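Local atomic coordinates of Kiaa0380 (Homo sapiens, PDB entry 1HTJ), a protein that probably links heterotrimeric G protein signalling to Rho GTPases, as the RGS-like domain of the guanine nucleotide exchange factor PDZ-RhoGEF. Residues Val46-Tyr50 with Leu150-Leu156; Phe62-Glu67 with Ala124-Met129; Ala170-Ala175 with Ala203-Leu207. The protein carries 3 engineered substitutions. All coordinates share one frame; numbering follows the deposited sequence.

All three contacts belong to one all-helical RGS-like domain. Contacts 1 and 2 lie on opposite sides of the chain's centre, their own centres about 22 Å apart, and are tied together by consecutive helices: 41-54 serves the first and 58-69 the second. Along the chain, both segments of contact 2 lie between residues 50 and 150, the inner ends of contact 1. Contact 3 follows in series. Its centre is about 13 Å from that of contact 1, and the two touch through Asp-155, which meets Lys-172 and Gln-173. Contact 1 thus ties an early helix to the loop before helix 163-182, contact 2 ties helix 58-69 to helix 118-144, and contact 3 packs the C-terminal tail on helix 163-182.

Contact 1. Residues Val46-Tyr50 with Leu150-Leu156; sequences VFLRY and LYGENDL
Tyr-50 CB sits over one face of the Tyr-151 ring, 4.2 Å from its centroid, in a CH-pi contact; the opposite face carries Leu-150 CB. The Tyr-50 ring, its CG anti to the backbone N (chi1 162°), comes over that first face edge first, CD1 nearest Tyr-151 CZ and OH, a T-shaped pair with centroids 5.7 Å apart and planes at 82°. The guanidinium of Arg-49 lies with one face over the peptide between Tyr-151 and Gly-152, with Tyr-151 C and Gly-152 N both 3.5 Å from its plane, while Asp-155 OD2 stands near its edge. Val-46 wedges in alongside: CG1 is 3.5 Å from Glu-153 CG, and CG2 packs on Leu-156 CG. At Gly-152 phi is 95°, where a side chain would jam against the preceding carbonyl. Together these contacts fasten the loop between helices 118-144 and 163-182 onto helix 41-54. A water bridges Arg-49 NE, 3.1 Å away, to Leu-150 O. Gln-173 accepts from Arg-49 NH1 and probably donates to Asp-155 OD2, while Asp-155 OD1 pairs with Lys-172 of helix 163-182. Arg-49 NH1 and Asp-155 OD2, 4.3 Å apart, are beyond a salt bridge; the Gln-173 amide links them, and charge attraction is probably secondary.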
ATOM      1  N   VAL A  46      10.060   3.411   1.573  1.00 32.97           N
ATOM      2  CA  VAL A  46      10.377   4.702   2.165  1.00 32.26           C
ATOM      3  C   VAL A  46       9.070   5.505   2.292  1.00 32.05           C
ATOM      4  O   VAL A  46       8.743   6.015   3.361  1.00 32.59           O
ATOM      5  CB  VAL A  46      11.383   5.489   1.277  1.00 31.92           C
ATOM      6  CG1 VAL A  46      11.497   6.928   1.756  1.00 30.71           C
ATOM      7  CG2 VAL A  46      12.744   4.813   1.312  1.00 31.43           C
ATOM      8  N   PHE A  47       8.330   5.603   1.195  1.00 31.68           N
ATOM      9  CA  PHE A  47       7.072   6.326   1.181  1.00 31.90           C
ATOM     10  C   PHE A  47       6.103   5.782   2.233  1.00 31.82           C
ATOM     11  O   PHE A  47       5.400   6.546   2.904  1.00 31.88           O
ATOM     12  CB  PHE A  47       6.455   6.245  -0.224  1.00 31.93           C
ATOM     13  CG  PHE A  47       5.157   7.017  -0.380  1.00 32.94           C
ATOM     14  CD1 PHE A  47       5.020   8.304   0.153  1.00 32.46           C
ATOM     15  CD2 PHE A  47       4.073   6.457  -1.071  1.00 32.35           C
ATOM     16  CE1 PHE A  47       3.831   9.021   0.003  1.00 32.38           C
ATOM     17  CE2 PHE A  47       2.886   7.160  -1.227  1.00 33.17           C
ATOM     18  CZ  PHE A  47       2.764   8.455  -0.683  1.00 33.44           C
ATOM     19  N   LEU A  48       6.080   4.462   2.390  1.00 31.38           N
ATOM     20  CA  LEU A  48       5.186   3.822   3.347  1.00 30.96           C
ATOM     21  C   LEU A  48       5.564   4.165   4.787  1.00 30.75           C
ATOM     22  O   LEU A  48       4.705   4.323   5.647  1.00 30.61           O
ATOM     23  CB  LEU A  48       5.190   2.300   3.124  1.00 31.22           C
ATOM     24  CG  LEU A  48       4.325   1.800   1.956  1.00 30.08           C
ATOM     25  CD1 LEU A  48       4.620   0.343   1.660  1.00 30.85           C
ATOM     26  CD2 LEU A  48       2.867   1.953   2.328  1.00 30.76           C
ATOM     27  N   ARG A  49       6.855   4.292   5.049  1.00 30.65           N
ATOM     28  CA  ARG A  49       7.306   4.639   6.392  1.00 30.70           C
ATOM     29  C   ARG A  49       6.739   6.006   6.767  1.00 30.36           C
ATOM     30  O   ARG A  49       6.314   6.222   7.894  1.00 29.77           O
ATOM     31  CB  ARG A  49       8.844   4.644   6.445  1.00 30.30           C
ATOM     32  CG  ARG A  49       9.413   3.237   6.394  1.00 30.07           C
ATOM     33  CD  ARG A  49      10.921   3.209   6.322  1.00 30.26           C
ATOM     34  NE  ARG A  49      11.551   3.738   7.521  1.00 30.47           N
ATOM     35  CZ  ARG A  49      12.851   3.612   7.790  1.00 31.02           C
ATOM     36  NH1 ARG A  49      13.644   2.983   6.944  1.00 30.41           N
ATOM     37  NH2 ARG A  49      13.363   4.104   8.910  1.00 31.89           N
ATOM     38  N   TYR A  50       6.722   6.921   5.805  1.00 30.82           N
ATOM     39  CA  TYR A  50       6.174   8.239   6.044  1.00 31.36           C
ATOM     40  C   TYR A  50       4.683   8.070   6.332  1.00 31.14           C
ATOM     41  O   TYR A  50       4.171   8.572   7.338  1.00 31.26           O
ATOM     42  CB  TYR A  50       6.372   9.153   4.819  1.00 32.08           C
ATOM     43  CG  TYR A  50       5.459  10.369   4.847  1.00 33.80           C
ATOM     44  CD1 TYR A  50       5.624  11.375   5.804  1.00 33.89           C
ATOM     45  CD2 TYR A  50       4.360  10.454   3.986  1.00 33.75           C
ATOM     46  CE1 TYR A  50       4.699  12.436   5.905  1.00 35.19           C
ATOM     47  CE2 TYR A  50       3.439  11.495   4.080  1.00 34.81           C
ATOM     48  CZ  TYR A  50       3.603  12.482   5.041  1.00 35.05           C
ATOM     49  OH  TYR A  50       2.640  13.472   5.164  1.00 35.38           O
ATOM     50  N   LEU A 150      14.871  10.363   7.623  1.00 33.07           N
ATOM     51  CA  LEU A 150      14.013   9.923   8.727  1.00 33.42           C
ATOM     52  C   LEU A 150      13.125   8.764   8.299  1.00 33.97           C
ATOM     53  O   LEU A 150      12.550   8.067   9.137  1.00 34.13           O
ATOM     54  CB  LEU A 150      13.097  11.062   9.181  1.00 32.49           C
ATOM     55  CG  LEU A 150      13.752  12.327   9.731  1.00 32.68           C
ATOM     56  CD1 LEU A 150      12.647  13.279  10.244  1.00 31.41           C
ATOM     57  CD2 LEU A 150      14.747  11.927  10.862  1.00 31.48           C
ATOM     58  N   TYR A 151      13.004   8.576   6.990  1.00 34.40           N
ATOM     59  CA  TYR A 151      12.160   7.527   6.459  1.00 35.17           C
ATOM     60  C   TYR A 151      12.851   6.471   5.620  1.00 35.93           C
ATOM     61  O   TYR A 151      12.190   5.804   4.826  1.00 35.96           O
ATOM     62  CB  TYR A 151      11.047   8.158   5.652  1.00 35.79           C
ATOM     63  CG  TYR A 151      10.313   9.207   6.435  1.00 35.74           C
ATOM     64  CD1 TYR A 151      10.622  10.565   6.292  1.00 36.08           C
ATOM     65  CD2 TYR A 151       9.319   8.844   7.335  1.00 36.11           C
ATOM     66  CE1 TYR A 151       9.950  11.529   7.025  1.00 36.17           C
ATOM     67  CE2 TYR A 151       8.648   9.791   8.072  1.00 36.66           C
ATOM     68  CZ  TYR A 151       8.964  11.130   7.915  1.00 36.98           C
ATOM     69  OH  TYR A 151       8.281  12.062   8.674  1.00 39.39           O
ATOM     70  N   GLY A 152      14.168   6.328   5.789  1.00 36.56           N
ATOM     71  CA  GLY A 152      14.925   5.329   5.056  1.00 37.43           C
ATOM     72  C   GLY A 152      15.607   5.762   3.761  1.00 38.87           C
ATOM     73  O   GLY A 152      16.209   4.932   3.073  1.00 38.88           O
ATOM     74  N   GLU A 153      15.552   7.044   3.418  1.00 39.99           N
ATOM     75  CA  GLU A 153      16.154   7.472   2.163  1.00 41.70           C
ATOM     76  C   GLU A 153      17.648   7.258   2.055  1.00 42.86           C
ATOM     77  O   GLU A 153      18.193   7.274   0.963  1.00 43.23           O
ATOM     78  CB  GLU A 153      15.788   8.923   1.844  1.00 41.69           C
ATOM     79  CG  GLU A 153      14.321   9.057   1.491  1.00 42.62           C
ATOM     80  CD  GLU A 153      14.055  10.083   0.417  1.00 42.81           C
ATOM     81  OE1 GLU A 153      14.974  10.346  -0.376  1.00 43.59           O
ATOM     82  OE2 GLU A 153      12.927  10.614   0.355  1.00 43.06           O
ATOM     83  N   ASN A 154      18.322   7.041   3.175  1.00 44.59           N
ATOM     84  CA  ASN A 154      19.750   6.789   3.101  1.00 46.35           C
ATOM     85  C   ASN A 154      19.985   5.494   2.350  1.00 47.31           C
ATOM     86  O   ASN A 154      20.840   5.423   1.472  1.00 47.49           O
ATOM     87  CB  ASN A 154      20.353   6.684   4.499  1.00 46.84           C
ATOM     88  CG  ASN A 154      20.786   8.026   5.029  1.00 47.78           C
ATOM     89  OD1 ASN A 154      20.490   9.065   4.430  1.00 47.83           O
ATOM     90  ND2 ASN A 154      21.492   8.022   6.154  1.00 48.45           N
ATOM     91  N   ASP A 155      19.201   4.474   2.691  1.00 48.28           N
ATOM     92  CA  ASP A 155      19.334   3.173   2.064  1.00 49.28           C
ATOM     93  C   ASP A 155      19.141   3.240   0.565  1.00 50.18           C
ATOM     94  O   ASP A 155      19.607   2.366  -0.148  1.00 50.64           O
ATOM     95  CB  ASP A 155      18.330   2.195   2.668  1.00 48.76           C
ATOM     96  CG  ASP A 155      18.367   2.195   4.182  1.00 48.48           C
ATOM     97  OD1 ASP A 155      19.482   2.307   4.732  1.00 47.17           O
ATOM     98  OD2 ASP A 155      17.287   2.077   4.816  1.00 48.11           O
ATOM     99  N   LEU A 156      18.454   4.273   0.084  1.00 51.36           N
ATOM    100  CA  LEU A 156      18.219   4.420  -1.350  1.00 52.25           C
ATOM    101  C   LEU A 156      19.529   4.687  -2.073  1.00 53.54           C
ATOM    102  O   LEU A 156      19.655   4.404  -3.262  1.00 53.31           O
ATOM    103  CB  LEU A 156      17.243   5.568  -1.632  1.00 51.61           C
ATOM    104  CG  LEU A 156      15.772   5.385  -1.246  1.00 51.13           C
ATOM    105  CD1 LEU A 156      14.957   6.481  -1.896  1.00 51.10           C
ATOM    106  CD2 LEU A 156      15.266   4.037  -1.708  1.00 51.00           C
TER
HETATM  107  O   HOH W   1      10.831   5.970   9.488  1.00 32.71           O

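Contact 2. Residues Phe62-Glu67 with Ala124-Met129; sequences FYLCAE and AQEAAM
Residues 62-67 and 124-129 are helical segments running nearly antiparallel, at 155° between their N-to-C directions, with axes 9.6 Å apart and Tyr-63 and Gln-125 nearest by CA. Gln-125 crosses between them, its extended chain (chi2 -175°) carrying the amide across to helix 58-69. NE2 donates twice: to Glu-67 OE1 at 2.9 Å, almost straight (169°) and to the anti lone pair, and to Tyr-63 O, also at 2.9 Å but more bent. Tyr-63 O also accepts the helical bond from Glu-67 N, which arrives from the opposite face of the carbonyl plane. The same NE2 lies 3.4 Å above the centre of the Tyr-63 ring. This polar bridge joins helix 58-69 to helix 118-144 in a buried contact of the RGS-like domain; at its partly exposed margin Glu-67 OE2 forms a salt bridge with Lys-38 of helix 34-39. An alanine in place of Gln-125 would probably leave Glu-67 OE1 without this donor and the Tyr-63 ring face without its amide cover. Selenium of Met-129 makes an oblique Met-aromatic contact with that ring, 4.9 Å from its centroid. Flanking the bridge, the Phe-62 ring edge meets two alanines: CZ is 3.4 Å from Ala-124 CB, and CD2 approaches Ala-128 CB.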
ATOM      1  N   PHE A  62      -5.038   0.149   0.660  1.00 35.07           N
ATOM      2  CA  PHE A  62      -6.179  -0.383  -0.060  1.00 35.70           C
ATOM      3  C   PHE A  62      -5.782  -0.545  -1.532  1.00 36.45           C
ATOM      4  O   PHE A  62      -5.935  -1.619  -2.135  1.00 35.95           O
ATOM      5  CB  PHE A  62      -7.364   0.573   0.040  1.00 35.39           C
ATOM      6  CG  PHE A  62      -8.457   0.252  -0.925  1.00 36.50           C
ATOM      7  CD1 PHE A  62      -9.125  -0.977  -0.854  1.00 36.13           C
ATOM      8  CD2 PHE A  62      -8.777   1.137  -1.957  1.00 36.38           C
ATOM      9  CE1 PHE A  62     -10.087  -1.319  -1.796  1.00 36.10           C
ATOM     10  CE2 PHE A  62      -9.745   0.802  -2.907  1.00 36.70           C
ATOM     11  CZ  PHE A  62     -10.401  -0.430  -2.826  1.00 36.40           C
ATOM     12  N   TYR A  63      -5.256   0.538  -2.098  1.00 36.55           N
ATOM     13  CA  TYR A  63      -4.833   0.552  -3.490  1.00 37.57           C
ATOM     14  C   TYR A  63      -3.862  -0.599  -3.801  1.00 37.54           C
ATOM     15  O   TYR A  63      -4.000  -1.293  -4.819  1.00 37.15           O
ATOM     16  CB  TYR A  63      -4.159   1.895  -3.805  1.00 38.49           C
ATOM     17  CG  TYR A  63      -3.700   2.015  -5.228  1.00 39.35           C
ATOM     18  CD1 TYR A  63      -4.444   2.733  -6.158  1.00 39.64           C
ATOM     19  CD2 TYR A  63      -2.533   1.391  -5.655  1.00 39.70           C
ATOM     20  CE1 TYR A  63      -4.032   2.827  -7.485  1.00 40.62           C
ATOM     21  CE2 TYR A  63      -2.112   1.476  -6.981  1.00 40.58           C
ATOM     22  CZ  TYR A  63      -2.865   2.197  -7.888  1.00 40.69           C
ATOM     23  OH  TYR A  63      -2.440   2.311  -9.189  1.00 42.27           O
ATOM     24  N   LEU A  64      -2.882  -0.788  -2.922  1.00 36.86           N
ATOM     25  CA  LEU A  64      -1.889  -1.829  -3.102  1.00 37.14           C
ATOM     26  C   LEU A  64      -2.503  -3.231  -3.024  1.00 37.82           C
ATOM     27  O   LEU A  64      -2.041  -4.169  -3.695  1.00 37.17           O
ATOM     28  CB  LEU A  64      -0.779  -1.678  -2.053  1.00 36.47           C
ATOM     29  CG  LEU A  64       0.141  -0.453  -2.207  1.00 36.77           C
ATOM     30  CD1 LEU A  64       1.114  -0.376  -1.045  1.00 35.89           C
ATOM     31  CD2 LEU A  64       0.907  -0.554  -3.515  1.00 36.16           C
ATOM     32  N   CYS A  65      -3.529  -3.381  -2.193  1.00 38.05           N
ATOM     33  CA  CYS A  65      -4.174  -4.677  -2.057  1.00 38.73           C
ATOM     34  C   CYS A  65      -5.045  -4.946  -3.280  1.00 39.48           C
ATOM     35  O   CYS A  65      -5.053  -6.056  -3.798  1.00 38.87           O
ATOM     36  CB  CYS A  65      -4.990  -4.737  -0.762  1.00 38.14           C
ATOM     37  SG  CYS A  65      -3.978  -5.003   0.741  1.00 35.89           S
ATOM     38  N   ALA A  66      -5.754  -3.919  -3.745  1.00 40.75           N
ATOM     39  CA  ALA A  66      -6.606  -4.040  -4.931  1.00 42.49           C
ATOM     40  C   ALA A  66      -5.711  -4.362  -6.117  1.00 43.70           C
ATOM     41  O   ALA A  66      -6.090  -5.110  -7.013  1.00 44.09           O
ATOM     42  CB  ALA A  66      -7.362  -2.743  -5.187  1.00 41.96           C
ATOM     43  N   GLU A  67      -4.515  -3.789  -6.106  1.00 45.24           N
ATOM     44  CA  GLU A  67      -3.536  -4.019  -7.154  1.00 46.60           C
ATOM     45  C   GLU A  67      -3.142  -5.503  -7.144  1.00 47.48           C
ATOM     46  O   GLU A  67      -3.104  -6.147  -8.194  1.00 47.73           O
ATOM     47  CB  GLU A  67      -2.317  -3.131  -6.910  1.00 47.11           C
ATOM     48  CG  GLU A  67      -1.396  -2.962  -8.101  1.00 48.03           C
ATOM     49  CD  GLU A  67      -2.081  -2.339  -9.310  1.00 48.75           C
ATOM     50  OE1 GLU A  67      -3.157  -1.708  -9.154  1.00 47.91           O
ATOM     51  OE2 GLU A  67      -1.521  -2.477 -10.422  1.00 49.30           O
ATOM     52  N   ALA A 124     -12.690   1.430  -7.617  1.00 50.97           N
ATOM     53  CA  ALA A 124     -12.448   1.855  -6.242  1.00 50.66           C
ATOM     54  C   ALA A 124     -11.075   2.498  -6.135  1.00 50.30           C
ATOM     55  O   ALA A 124     -10.915   3.531  -5.497  1.00 50.10           O
ATOM     56  CB  ALA A 124     -12.560   0.663  -5.284  1.00 50.13           C
ATOM     57  N   GLN A 125     -10.084   1.889  -6.765  1.00 50.11           N
ATOM     58  CA  GLN A 125      -8.749   2.448  -6.730  1.00 50.60           C
ATOM     59  C   GLN A 125      -8.795   3.912  -7.160  1.00 51.64           C
ATOM     60  O   GLN A 125      -8.178   4.774  -6.515  1.00 52.00           O
ATOM     61  CB  GLN A 125      -7.807   1.662  -7.647  1.00 49.66           C
ATOM     62  CG  GLN A 125      -7.397   0.321  -7.087  1.00 48.47           C
ATOM     63  CD  GLN A 125      -6.367  -0.380  -7.948  1.00 48.31           C
ATOM     64  OE1 GLN A 125      -6.624  -0.688  -9.107  1.00 48.92           O
ATOM     65  NE2 GLN A 125      -5.198  -0.640  -7.386  1.00 47.02           N
ATOM     66  N   GLU A 126      -9.531   4.200  -8.235  1.00 52.24           N
ATOM     67  CA  GLU A 126      -9.645   5.571  -8.737  1.00 52.92           C
ATOM     68  C   GLU A 126     -10.137   6.516  -7.649  1.00 52.42           C
ATOM     69  O   GLU A 126      -9.685   7.656  -7.555  1.00 52.21           O
ATOM     70  CB  GLU A 126     -10.614   5.653  -9.920  1.00 54.62           C
ATOM     71  CG  GLU A 126     -10.287   4.741 -11.088  1.00 57.08           C
ATOM     72  CD  GLU A 126      -8.848   4.872 -11.552  1.00 58.93           C
ATOM     73  OE1 GLU A 126      -8.417   6.001 -11.908  1.00 59.58           O
ATOM     74  OE2 GLU A 126      -8.147   3.832 -11.567  1.00 60.34           O
ATOM     75  N   ALA A 127     -11.066   6.042  -6.826  1.00 51.80           N
ATOM     76  CA  ALA A 127     -11.614   6.869  -5.755  1.00 51.37           C
ATOM     77  C   ALA A 127     -10.578   7.229  -4.691  1.00 51.52           C
ATOM     78  O   ALA A 127     -10.663   8.284  -4.064  1.00 51.50           O
ATOM     79  CB  ALA A 127     -12.791   6.156  -5.105  1.00 50.74           C
ATOM     80  N   ALA A 128      -9.601   6.355  -4.487  1.00 51.54           N
ATOM     81  CA  ALA A 128      -8.574   6.585  -3.483  1.00 51.94           C
ATOM     82  C   ALA A 128      -7.412   7.435  -3.991  1.00 52.39           C
ATOM     83  O   ALA A 128      -6.658   7.996  -3.193  1.00 52.08           O
ATOM     84  CB  ALA A 128      -8.039   5.248  -2.985  1.00 51.47           C
HETATM   85  N   MSE A 129      -7.274   7.521  -5.313  1.00 52.96           N
HETATM   86  CA  MSE A 129      -6.176   8.253  -5.933  1.00 53.97           C
HETATM   87  C   MSE A 129      -5.943   9.668  -5.461  1.00 52.64           C
HETATM   88  O   MSE A 129      -4.813  10.051  -5.173  1.00 52.29           O
HETATM   89  CB  MSE A 129      -6.329   8.254  -7.449  1.00 57.26           C
HETATM   90  CG  MSE A 129      -5.670   7.068  -8.106  1.00 61.08           C
HETATM   91 SE   MSE A 129      -3.824   6.892  -7.520  1.00 67.75          SE
HETATM   92  CE  MSE A 129      -3.286   8.737  -7.686  1.00 64.86           C
TER

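Contact 3. Residues Ala170-Ala175 with Ala203-Leu207; sequences AEKQLA and AGIRL
Leu-174 projects from helix 163-182 against the extended terminal segment, meeting Ile-205 and Leu-207. With CG anti to the backbone N (chi1 179°), its branch points at Ile-205, where CD2 is 4.0 Å from Ile-205 CG2, the two side chains lying antiparallel alongside. The other arm of Ile-205 reaches along the helix, with CD1 3.9 Å from Ala-170 CB. This inner side is the enclosed part: Ala-170, Leu-174 and Ile-205 are all buried, and their side chains meet through apolar groups alone. The outer side, with Arg-206 and Leu-207 exposed, is open although one methyl comes close. Leu-207, the last residue modelled, crosses Leu-174 at a slant and lays its CD1 on the helix backbone, 3.5 Å from Glu-171 O and 3.6 Å from Ala-175 N. Glu-171 stretches beside the chain, its CG 3.7 Å from Arg-206 O, whereas CB of Arg-206 points away. Helix 186-202 ends in a Schellman motif with Gly-204 as C-prime residue (phi 71°), after which the chain leaves along helix 163-182. Arg-206 of this tail still touches Ser-201, Leu-174 fills between the tail and helix 186-202 by packing on Leu-196, Asn-197 and Met-200, and Ala-170 touches Pro-41 of helix 41-54.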
ATOM      1  N   ALA A 170      14.719  -2.741   0.032  1.00 47.34           N
ATOM      2  CA  ALA A 170      13.283  -2.808   0.270  1.00 47.06           C
ATOM      3  C   ALA A 170      13.008  -3.565   1.556  1.00 46.90           C
ATOM      4  O   ALA A 170      12.147  -3.190   2.346  1.00 47.12           O
ATOM      5  CB  ALA A 170      12.591  -3.495  -0.880  1.00 46.65           C
ATOM      6  N   GLU A 171      13.755  -4.639   1.752  1.00 46.46           N
ATOM      7  CA  GLU A 171      13.610  -5.476   2.925  1.00 45.97           C
ATOM      8  C   GLU A 171      13.859  -4.668   4.198  1.00 44.70           C
ATOM      9  O   GLU A 171      13.129  -4.799   5.177  1.00 44.67           O
ATOM     10  CB  GLU A 171      14.608  -6.630   2.837  1.00 47.26           C
ATOM     11  CG  GLU A 171      14.129  -7.929   3.443  1.00 50.08           C
ATOM     12  CD  GLU A 171      15.255  -8.934   3.578  1.00 51.79           C
ATOM     13  OE1 GLU A 171      15.967  -9.172   2.566  1.00 52.45           O
ATOM     14  OE2 GLU A 171      15.428  -9.483   4.693  1.00 52.77           O
ATOM     15  N   LYS A 172      14.892  -3.834   4.174  1.00 43.47           N
ATOM     16  CA  LYS A 172      15.246  -3.003   5.320  1.00 42.47           C
ATOM     17  C   LYS A 172      14.093  -2.066   5.682  1.00 41.03           C
ATOM     18  O   LYS A 172      13.874  -1.749   6.858  1.00 40.68           O
ATOM     19  CB  LYS A 172      16.508  -2.188   5.005  1.00 43.84           C
ATOM     20  CG  LYS A 172      16.987  -1.333   6.165  1.00 45.05           C
ATOM     21  CD  LYS A 172      18.310  -0.629   5.849  1.00 46.78           C
ATOM     22  CE  LYS A 172      18.758   0.253   7.031  1.00 47.51           C
ATOM     23  NZ  LYS A 172      19.977   1.095   6.753  1.00 47.60           N
ATOM     24  N   GLN A 173      13.364  -1.627   4.661  1.00 39.09           N
ATOM     25  CA  GLN A 173      12.224  -0.754   4.857  1.00 37.79           C
ATOM     26  C   GLN A 173      11.086  -1.543   5.485  1.00 37.26           C
ATOM     27  O   GLN A 173      10.405  -1.067   6.394  1.00 36.86           O
ATOM     28  CB  GLN A 173      11.746  -0.176   3.520  1.00 37.36           C
ATOM     29  CG  GLN A 173      12.824   0.512   2.697  1.00 37.18           C
ATOM     30  CD  GLN A 173      13.704   1.430   3.537  1.00 37.31           C
ATOM     31  OE1 GLN A 173      13.207   2.291   4.267  1.00 37.20           O
ATOM     32  NE2 GLN A 173      15.019   1.247   3.435  1.00 37.24           N
ATOM     33  N   LEU A 174      10.874  -2.757   4.992  1.00 36.49           N
ATOM     34  CA  LEU A 174       9.793  -3.575   5.507  1.00 35.81           C
ATOM     35  C   LEU A 174      10.026  -3.844   6.989  1.00 35.18           C
ATOM     36  O   LEU A 174       9.097  -3.826   7.790  1.00 34.65           O
ATOM     37  CB  LEU A 174       9.701  -4.876   4.708  1.00 36.74           C
ATOM     38  CG  LEU A 174       8.632  -5.891   5.130  1.00 37.81           C
ATOM     39  CD1 LEU A 174       7.290  -5.190   5.320  1.00 37.55           C
ATOM     40  CD2 LEU A 174       8.532  -7.001   4.057  1.00 37.82           C
ATOM     41  N   ALA A 175      11.280  -4.082   7.351  1.00 34.46           N
ATOM     42  CA  ALA A 175      11.628  -4.331   8.746  1.00 33.82           C
ATOM     43  C   ALA A 175      11.318  -3.085   9.576  1.00 32.93           C
ATOM     44  O   ALA A 175      10.819  -3.182  10.692  1.00 32.92           O
ATOM     45  CB  ALA A 175      13.115  -4.673   8.866  1.00 33.08           C
ATOM     46  N   ALA A 203       5.248  -8.830  -4.167  1.00 59.71           N
ATOM     47  CA  ALA A 203       6.342  -8.160  -4.857  1.00 60.81           C
ATOM     48  C   ALA A 203       7.671  -8.893  -4.676  1.00 61.85           C
ATOM     49  O   ALA A 203       8.722  -8.366  -5.018  1.00 62.37           O
ATOM     50  CB  ALA A 203       6.471  -6.736  -4.356  1.00 60.57           C
ATOM     51  N   GLY A 204       7.624 -10.102  -4.129  1.00 62.98           N
ATOM     52  CA  GLY A 204       8.839 -10.872  -3.929  1.00 64.21           C
ATOM     53  C   GLY A 204       9.738 -10.343  -2.832  1.00 65.11           C
ATOM     54  O   GLY A 204      10.960 -10.488  -2.898  1.00 65.48           O
ATOM     55  N   ILE A 205       9.129  -9.732  -1.821  1.00 65.92           N
ATOM     56  CA  ILE A 205       9.855  -9.169  -0.688  1.00 66.54           C
ATOM     57  C   ILE A 205       9.264  -9.701   0.609  1.00 67.30           C
ATOM     58  O   ILE A 205       8.082  -9.506   0.885  1.00 67.33           O
ATOM     59  CB  ILE A 205       9.734  -7.636  -0.639  1.00 66.28           C
ATOM     60  CG1 ILE A 205      10.247  -7.016  -1.939  1.00 66.11           C
ATOM     61  CG2 ILE A 205      10.508  -7.104   0.563  1.00 66.15           C
ATOM     62  CD1 ILE A 205      11.743  -7.090  -2.099  1.00 66.32           C
ATOM     63  N   ARG A 206      10.087 -10.368   1.406  1.00 68.17           N
ATOM     64  CA  ARG A 206       9.639 -10.909   2.681  1.00 68.90           C
ATOM     65  C   ARG A 206      10.779 -10.805   3.688  1.00 68.98           C
ATOM     66  O   ARG A 206      11.951 -10.869   3.328  1.00 68.87           O
ATOM     67  CB  ARG A 206       9.149 -12.351   2.488  1.00 69.51           C
ATOM     68  CG  ARG A 206       7.820 -12.408   1.725  1.00 70.97           C
ATOM     69  CD  ARG A 206       7.491 -13.773   1.105  1.00 72.33           C
ATOM     70  NE  ARG A 206       7.414 -14.854   2.087  1.00 73.52           N
ATOM     71  CZ  ARG A 206       6.883 -16.054   1.847  1.00 74.15           C
ATOM     72  NH1 ARG A 206       6.369 -16.338   0.655  1.00 74.40           N
ATOM     73  NH2 ARG A 206       6.884 -16.984   2.795  1.00 74.49           N
ATOM     74  N   LEU A 207      10.426 -10.610   4.951  1.00 69.57           N
ATOM     75  CA  LEU A 207      11.413 -10.446   6.016  1.00 70.06           C
ATOM     76  C   LEU A 207      12.193 -11.710   6.397  1.00 70.22           C
ATOM     77  O   LEU A 207      11.727 -12.459   7.284  1.00 70.49           O
ATOM     78  CB  LEU A 207      10.727  -9.841   7.248  1.00 69.81           C
ATOM     79  CG  LEU A 207      11.327  -8.525   7.761  1.00 69.66           C
ATOM     80  CD1 LEU A 207      11.678  -7.611   6.600  1.00 69.54           C
ATOM     81  CD2 LEU A 207      10.343  -7.854   8.697  1.00 69.59           C
TER